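Side-chain contacts in geranylgeranyl pyrophosphate synthase (Corynebacterium glutamicum, PDB 3LMD), which probably condenses isoprenyl units head to tail into long-chain prenyl diphosphates for isoprenoid biosynthesis, with help from divalent metal ions such as magnesium: residues A[109-112]-A[113-117]; A[132-135]-A[136-140]; A[143-146]-A[147-151]; A[169-172]-A[173-176]. One frame throughout, in Å; residues are numbered along the deposited sequence. Where two conformers were deposited one is given.

Interaction 1: A[109-112]-A[113-117]; sequences LATL and YHDDV
L109 and Y113 meet one turn apart in helix 95-118, and their contact illustrates how a ring can lie back over the backbone that precedes it. With CG anti to its own carbonyl carbon (chi1 -59°), the Y113 ring folds back so that L109 O lies 3.2 Å above one face, offset toward the rim. That same oxygen accepts Y113 N at 3.0 Å, so it serves a bond and faces a ring at once. The apolar contact is lighter: L109 CB lies 4.2 Å from Y113 CZ, and L112 CB is 4.1 Å from Y113 CD1. Regular backbone bonds complete the turn, from H114 N to A110 O, D115 N to T111 O and D116 N to L112 O.

The polar ends of H114 and D115 find their partners on neighbouring helices. D115 OD1 takes a hydrogen bond from Q176 NE2 on helix 159-181, while H114 NE2, in the conformer given, bonds D144 OD1 on helix 132-157. D116 OD1 lies 3.1 Å from L112 O, but both are acceptors and no bond joins them. D115 and D116 open the sequence DDVMD, the first aspartate-rich motif of trans-prenyl diphosphate synthases, whose D115 and D119 bind calcium in a crystal structure of this protein.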
# COMPACT_ATOMS: atom_id res chain seq x y z
N LEU A 109 -10.08 5.22 -2.47
CA LEU A 109 -9.87 4.68 -3.81
C LEU A 109 -8.82 3.55 -3.83
O LEU A 109 -9.02 2.52 -4.50
CB LEU A 109 -9.48 5.80 -4.81
CG LEU A 109 -10.59 6.86 -4.96
CD1 LEU A 109 -10.12 8.07 -5.83
CD2 LEU A 109 -11.88 6.20 -5.54
N ALA A 110 -7.73 3.73 -3.11
CA ALA A 110 -6.66 2.70 -3.07
C ALA A 110 -7.22 1.38 -2.59
O ALA A 110 -6.95 0.32 -3.15
CB ALA A 110 -5.50 3.15 -2.16
N THR A 111 -8.01 1.49 -1.54
CA THR A 111 -8.75 0.40 -0.91
C THR A 111 -9.64 -0.37 -1.86
O THR A 111 -9.61 -1.61 -1.89
CB THR A 111 -9.62 1.06 0.18
OG1 THR A 111 -9.01 0.82 1.44
CG2 THR A 111 -11.08 0.60 0.13
N LEU A 112 -10.41 0.36 -2.65
CA LEU A 112 -11.21 -0.21 -3.71
C LEU A 112 -10.39 -0.96 -4.74
O LEU A 112 -10.78 -2.04 -5.18
CB LEU A 112 -12.02 0.86 -4.44
CG LEU A 112 -13.24 1.40 -3.70
CD1 LEU A 112 -13.89 2.54 -4.51
CD2 LEU A 112 -14.26 0.28 -3.41
N TYR A 113 -9.30 -0.37 -5.18
CA TYR A 113 -8.50 -1.03 -6.19
C TYR A 113 -7.97 -2.36 -5.68
O TYR A 113 -7.97 -3.36 -6.41
CB TYR A 113 -7.38 -0.11 -6.68
CG TYR A 113 -7.96 1.16 -7.25
CD1 TYR A 113 -9.34 1.27 -7.46
CD2 TYR A 113 -7.16 2.24 -7.58
CE1 TYR A 113 -9.92 2.43 -7.98
CE2 TYR A 113 -7.73 3.42 -8.12
CZ TYR A 113 -9.11 3.50 -8.31
OH TYR A 113 -9.69 4.64 -8.83
N HIS A 114 -7.55 -2.43 -4.41
CA HIS A 114 -7.07 -3.71 -3.87
C HIS A 114 -8.23 -4.67 -3.59
O HIS A 114 -8.10 -5.88 -3.74
CB HIS A 114 -6.25 -3.51 -2.59
CG HIS A 114 -4.88 -2.97 -2.84
ND1 HIS A 114 -4.46 -2.54 -4.09
CD2 HIS A 114 -3.83 -2.78 -2.01
CE1 HIS A 114 -3.20 -2.11 -4.00
NE2 HIS A 114 -2.80 -2.26 -2.75
N ASP A 115 -9.36 -4.12 -3.15
CA ASP A 115 -10.57 -4.94 -2.97
C ASP A 115 -11.03 -5.58 -4.26
O ASP A 115 -11.36 -6.76 -4.26
CB ASP A 115 -11.73 -4.08 -2.47
CG ASP A 115 -11.90 -4.18 -1.01
OD1 ASP A 115 -11.29 -5.08 -0.41
OD2 ASP A 115 -12.67 -3.36 -0.45
N ASP A 116 -11.11 -4.80 -5.32
CA ASP A 116 -11.60 -5.29 -6.61
C ASP A 116 -10.76 -6.46 -7.14
O ASP A 116 -11.29 -7.40 -7.73
CB ASP A 116 -11.69 -4.17 -7.64
CG ASP A 116 -12.76 -3.11 -7.30
OD1 ASP A 116 -13.45 -3.23 -6.25
OD2 ASP A 116 -12.90 -2.15 -8.08
N VAL A 117 -9.45 -6.41 -6.92
CA VAL A 117 -8.58 -7.51 -7.36
C VAL A 117 -8.88 -8.82 -6.63
O VAL A 117 -8.75 -9.91 -7.19
CB VAL A 117 -7.09 -7.15 -7.20
CG1 VAL A 117 -6.22 -8.39 -7.27
CG2 VAL A 117 -6.68 -6.16 -8.27

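Interaction 2: A[132-135]-A[136-140]; sequences ARWD and NSVAI
W134 and V138, one helical turn apart, make the dense part of this contact. V138 CG1 stands over the six-membered ring of the indole, 3.7 Å from its centroid and only 8° off the normal, a CH-pi contact aimed at the middle of the face. The tryptophan reaches it because its CG is anti to the backbone N (chi1 -160°), which carries the indole along the helix toward the following turn. The same methyl lies 3.3 Å from W134 O, and that oxygen accepts V138 N at 2.9 Å, so the valine is held close by both backbone and ring. I65 of helix 60-69 touches both side chains.

V138 is buried, but W134, like A132, R133 and D135, is solvent-exposed despite this packing. Here contacts thin: S137 N reaches R133 O by a weak bond of 3.3 Å, and N136 CG comes no closer than 3.7 Å to A132 O. On the second subunit, T180 packs against W134, and M118 O takes a weak hydrogen bond from R133 NH1. Dispersion and the pi face thus hold the W134 and V138 pair, whereas the polar residues add no side-chain bond across the contact and main-chain bonds link the segments there.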
# COMPACT_ATOMS: atom_id res chain seq x y z
N ALA A 132 -6.39 -11.50 -17.67
CA ALA A 132 -6.72 -11.08 -16.31
C ALA A 132 -5.49 -10.94 -15.41
O ALA A 132 -5.54 -10.24 -14.39
CB ALA A 132 -7.74 -12.04 -15.69
N ARG A 133 -4.40 -11.60 -15.77
CA ARG A 133 -3.17 -11.50 -14.99
C ARG A 133 -2.64 -10.07 -15.00
O ARG A 133 -2.03 -9.61 -14.02
CB ARG A 133 -2.10 -12.47 -15.51
CG ARG A 133 -2.53 -13.93 -15.64
CD ARG A 133 -1.36 -14.88 -15.37
NE ARG A 133 -0.07 -14.32 -15.79
CZ ARG A 133 0.75 -13.62 -14.99
NH1 ARG A 133 0.41 -13.38 -13.73
NH2 ARG A 133 1.90 -13.16 -15.47
N TRP A 134 -2.87 -9.36 -16.10
CA TRP A 134 -2.40 -7.98 -16.25
C TRP A 134 -3.24 -6.99 -15.44
O TRP A 134 -2.69 -6.14 -14.74
CB TRP A 134 -2.39 -7.58 -17.73
CG TRP A 134 -1.51 -6.39 -18.02
CD1 TRP A 134 -0.13 -6.39 -18.12
CD2 TRP A 134 -1.93 -5.05 -18.26
NE1 TRP A 134 0.31 -5.11 -18.41
CE2 TRP A 134 -0.77 -4.28 -18.50
CE3 TRP A 134 -3.18 -4.42 -18.29
CZ2 TRP A 134 -0.83 -2.91 -18.77
CZ3 TRP A 134 -3.23 -3.06 -18.56
CH2 TRP A 134 -2.07 -2.32 -18.79
N ASP A 135 -4.56 -7.10 -15.55
CA ASP A 135 -5.47 -6.21 -14.83
C ASP A 135 -5.24 -6.26 -13.32
O ASP A 135 -5.37 -5.26 -12.61
CB ASP A 135 -6.92 -6.58 -15.15
CG ASP A 135 -7.28 -6.35 -16.62
OD1 ASP A 135 -6.49 -5.69 -17.33
OD2 ASP A 135 -8.35 -6.83 -17.05
N ASN A 136 -4.90 -7.44 -12.82
CA ASN A 136 -4.67 -7.58 -11.40
C ASN A 136 -3.36 -6.91 -11.00
O ASN A 136 -3.30 -6.15 -10.03
CB ASN A 136 -4.71 -9.05 -10.99
CG ASN A 136 -6.12 -9.57 -10.82
OD1 ASN A 136 -7.10 -8.85 -11.05
ND2 ASN A 136 -6.24 -10.82 -10.41
N SER A 137 -2.32 -7.19 -11.76
CA SER A 137 -1.07 -6.53 -11.48
C SER A 137 -1.29 -5.03 -11.48
O SER A 137 -0.84 -4.34 -10.56
CB SER A 137 0.02 -6.93 -12.49
OG SER A 137 0.61 -8.16 -12.07
N VAL A 138 -1.99 -4.50 -12.47
CA VAL A 138 -1.98 -3.05 -12.56
C VAL A 138 -2.86 -2.43 -11.50
O VAL A 138 -2.54 -1.36 -11.00
CB VAL A 138 -2.20 -2.47 -13.99
CG1 VAL A 138 -1.26 -3.14 -14.99
CG2 VAL A 138 -3.68 -2.51 -14.41
N ALA A 139 -3.96 -3.08 -11.14
CA ALA A 139 -4.79 -2.59 -10.04
C ALA A 139 -4.05 -2.56 -8.70
O ALA A 139 -4.27 -1.66 -7.89
CB ALA A 139 -6.04 -3.43 -9.92
N ILE A 140 -3.22 -3.56 -8.46
CA ILE A 140 -2.43 -3.60 -7.23
C ILE A 140 -1.52 -2.38 -7.22
O ILE A 140 -1.38 -1.69 -6.20
CB ILE A 140 -1.58 -4.83 -7.18
CG1 ILE A 140 -2.47 -6.07 -6.95
CG2 ILE A 140 -0.56 -4.76 -5.99
CD1 ILE A 140 -1.66 -7.42 -7.17

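Interaction 3: A[143-146]-A[147-151]; sequences GDIL and LAHAS
H149 and I145 show how an imidazole can settle on the preceding turn of its own helix. The path begins at H149 CB, which lies 3.4 Å from L146 O. From there CG leaves anti to the carbonyl carbon (chi1 -64°), turning the ring back along the helix until CG is 3.3 Å from I145 O. The oxygen sits above one ring face, displaced toward the rim on the side of CG and CD2; CD2 is almost as near to it, whereas ND1 is farther off. At the tip the company changes from backbone to aliphatic carbon, with NE2 3.7 Å and CE1 3.8 Å from I145 CG1. The isoleucine branch can meet them because CG1 runs anti to its backbone N, its first torsion being -168°. I145 O meanwhile accepts H149 N at 2.9 Å, so one carbonyl is both bonded to the histidine backbone and covered by its ring.

A second carbonyl carries a double load. L147 O accepts S151 N and S151 OG, each at 3.0 Å, from opposite faces of its plane, which ties the serine hydroxyl back to its own helix.

I145 also packs on L62 and V66 of helix 60-69, H149 meets E54 of helix 34-55, and L147 leans on A110 of helix 95-118. I145 and A148 press on G170 of the second subunit. A helix packed against three others and a partner subunit, in a strand-free chain of the FPP/GGPP synthase family, fits the all-helical isoprenoid synthase fold.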
# COMPACT_ATOMS: atom_id res chain seq x y z
N GLY A 143 -3.31 0.98 -6.74
CA GLY A 143 -3.61 1.18 -5.32
C GLY A 143 -2.34 1.64 -4.60
O GLY A 143 -2.39 2.57 -3.80
N ASP A 144 -1.20 1.04 -4.92
CA ASP A 144 0.05 1.41 -4.22
C ASP A 144 0.51 2.85 -4.54
O ASP A 144 1.02 3.57 -3.64
CB ASP A 144 1.18 0.44 -4.56
CG ASP A 144 0.96 -0.95 -3.95
OD1 ASP A 144 0.02 -1.11 -3.14
OD2 ASP A 144 1.70 -1.89 -4.29
N ILE A 145 0.41 3.26 -5.81
CA ILE A 145 0.90 4.59 -6.12
C ILE A 145 -0.05 5.61 -5.47
O ILE A 145 0.39 6.68 -5.04
CB ILE A 145 1.06 4.87 -7.67
CG1 ILE A 145 1.84 6.17 -7.90
CG2 ILE A 145 -0.33 4.96 -8.41
CD1 ILE A 145 3.36 6.03 -7.67
N LEU A 146 -1.33 5.27 -5.36
CA LEU A 146 -2.26 6.16 -4.62
C LEU A 146 -1.82 6.34 -3.17
O LEU A 146 -1.81 7.47 -2.64
CB LEU A 146 -3.73 5.67 -4.72
CG LEU A 146 -4.55 6.38 -5.81
CD1 LEU A 146 -3.99 6.19 -7.23
CD2 LEU A 146 -5.97 5.88 -5.71
N LEU A 147 -1.43 5.25 -2.52
CA LEU A 147 -0.90 5.34 -1.14
C LEU A 147 0.36 6.21 -1.10
O LEU A 147 0.55 6.99 -0.17
CB LEU A 147 -0.66 3.93 -0.54
CG LEU A 147 -2.00 3.15 -0.47
CD1 LEU A 147 -1.86 1.66 -0.26
CD2 LEU A 147 -2.98 3.74 0.59
N ALA A 148 1.21 6.11 -2.12
CA ALA A 148 2.40 6.99 -2.15
C ALA A 148 1.97 8.48 -2.29
O ALA A 148 2.54 9.35 -1.63
CB ALA A 148 3.35 6.63 -3.31
N HIS A 149 1.02 8.76 -3.17
CA HIS A 149 0.46 10.13 -3.29
C HIS A 149 -0.09 10.61 -1.95
O HIS A 149 0.15 11.76 -1.53
CB HIS A 149 -0.72 10.19 -4.29
CG HIS A 149 -0.34 9.88 -5.71
ND1 HIS A 149 0.86 10.24 -6.25
CD2 HIS A 149 -1.04 9.27 -6.70
CE1 HIS A 149 0.91 9.86 -7.52
NE2 HIS A 149 -0.23 9.25 -7.81
N ALA A 150 -0.87 9.76 -1.30
CA ALA A 150 -1.46 10.15 -0.02
C ALA A 150 -0.37 10.49 1.01
O ALA A 150 -0.47 11.46 1.76
CB ALA A 150 -2.43 9.04 0.53
N SER A 151 0.67 9.67 1.06
CA SER A 151 1.76 9.94 2.00
C SER A 151 2.45 11.27 1.72
O SER A 151 2.85 11.97 2.67
CB SER A 151 2.81 8.82 1.93
OG SER A 151 2.20 7.59 2.25

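Interaction 4: A[169-172]-A[173-176]; sequences FGEL and VTGQ
T174 and G170 supply the main polar feature: one carbonyl gripped twice by a single residue. G170 O receives T174 N at 2.9 Å and T174 OG1 at 2.7 Å from opposite faces of its plane. The hydroxyl approaches from above the carbonyl plane, 37° out of it, rather than along a lone pair. Its first torsion (-63°) sets OG1 beside the backbone N and so within reach of the preceding turn, where the buried hydroxyl spends its proton inside the helix.

Simpler bonds satisfy the other carbonyls: F169 O takes V173 N, E171 O takes G175 N, and L172 O takes Q176 N at 3.1 Å. Q176 CG also rests 3.3 Å from L172 O, and the extended chain beyond it carries the amide, whose NE2 is satisfied by D115 OD1. Q176 O accepts T180 OG1 one turn on.

Among the apolar groups, V173 CG2 covers one face of the F169 ring toward its rim, 3.9 Å from the centroid and 18° off the normal, a CH-pi contact. Helix 159-181 is flanked by helix 188-214, which meets E171, L172 and T174, and by helix 95-118, where L172 touches T107 and T111; F169 and V173 face the second subunit's A148 and D144.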
# COMPACT_ATOMS: atom_id res chain seq x y z
N PHE A 169 -5.76 3.07 8.30
CA PHE A 169 -5.42 2.19 7.20
C PHE A 169 -5.17 0.74 7.70
O PHE A 169 -5.65 -0.20 7.10
CB PHE A 169 -4.21 2.76 6.43
CG PHE A 169 -3.86 1.95 5.22
CD1 PHE A 169 -4.81 1.71 4.23
CD2 PHE A 169 -2.60 1.41 5.07
CE1 PHE A 169 -4.50 0.96 3.11
CE2 PHE A 169 -2.28 0.65 3.93
CZ PHE A 169 -3.24 0.42 2.97
N GLY A 170 -4.49 0.59 8.82
CA GLY A 170 -4.31 -0.75 9.44
C GLY A 170 -5.66 -1.43 9.73
O GLY A 170 -5.85 -2.62 9.46
N GLU A 171 -6.60 -0.67 10.27
CA GLU A 171 -7.97 -1.19 10.45
C GLU A 171 -8.67 -1.58 9.18
O GLU A 171 -9.34 -2.63 9.14
CB GLU A 171 -8.87 -0.20 11.22
CG GLU A 171 -8.47 -0.08 12.67
CD GLU A 171 -8.60 -1.41 13.38
OE1 GLU A 171 -9.76 -1.84 13.57
OE2 GLU A 171 -7.56 -2.04 13.71
N LEU A 172 -8.57 -0.74 8.14
CA LEU A 172 -9.22 -1.04 6.86
C LEU A 172 -8.66 -2.32 6.32
O LEU A 172 -9.41 -3.14 5.79
CB LEU A 172 -8.96 0.06 5.80
CG LEU A 172 -9.69 1.40 5.77
CD1 LEU A 172 -9.01 2.35 4.81
CD2 LEU A 172 -11.12 1.23 5.36
N VAL A 173 -7.34 -2.48 6.40
CA VAL A 173 -6.70 -3.68 5.86
C VAL A 173 -7.13 -4.89 6.70
O VAL A 173 -7.37 -5.98 6.18
CB VAL A 173 -5.16 -3.56 5.86
CG1 VAL A 173 -4.55 -4.91 5.47
CG2 VAL A 173 -4.71 -2.48 4.82
N THR A 174 -7.24 -4.68 8.01
CA THR A 174 -7.65 -5.76 8.92
C THR A 174 -9.08 -6.20 8.54
O THR A 174 -9.36 -7.39 8.48
CB THR A 174 -7.57 -5.33 10.40
OG1 THR A 174 -6.20 -5.03 10.71
CG2 THR A 174 -8.10 -6.43 11.38
N GLY A 175 -9.96 -5.24 8.27
CA GLY A 175 -11.34 -5.57 7.86
C GLY A 175 -11.39 -6.38 6.58
O GLY A 175 -12.16 -7.35 6.47
N GLN A 176 -10.60 -6.00 5.58
CA GLN A 176 -10.53 -6.78 4.33
C GLN A 176 -10.02 -8.21 4.60
O GLN A 176 -10.53 -9.19 4.05
CB GLN A 176 -9.59 -6.08 3.30
CG GLN A 176 -10.05 -4.67 2.90
CD GLN A 176 -9.01 -3.92 2.02
OE1 GLN A 176 -8.02 -3.38 2.51
NE2 GLN A 176 -9.26 -3.89 0.72

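Overall arrangement
The four contacts lie on three consecutive helices, with interaction 1 touching all the others. Its centre is about 11 Å from that of interaction 2 and about 12 Å from those of interactions 3 and 4. Toward interaction 4 it is joined by D115 OD1 to Q176 NE2 at 2.6 Å, a second-shell bond that probably orients the metal-binding carboxylate; toward interaction 3, by a probable hydrogen bond of 3.1 Å from H114 NE2 to D144 OD1. V117 CG2 packs 3.3 Å from A139 CB of interaction 2. Interactions 3 and 4 meet through L147 CD1 and F169 CZ, 3.7 Å apart. R133 of interaction 2 packs on D119 of the second subunit, placing a calcium-binding aspartate at the dimer interface.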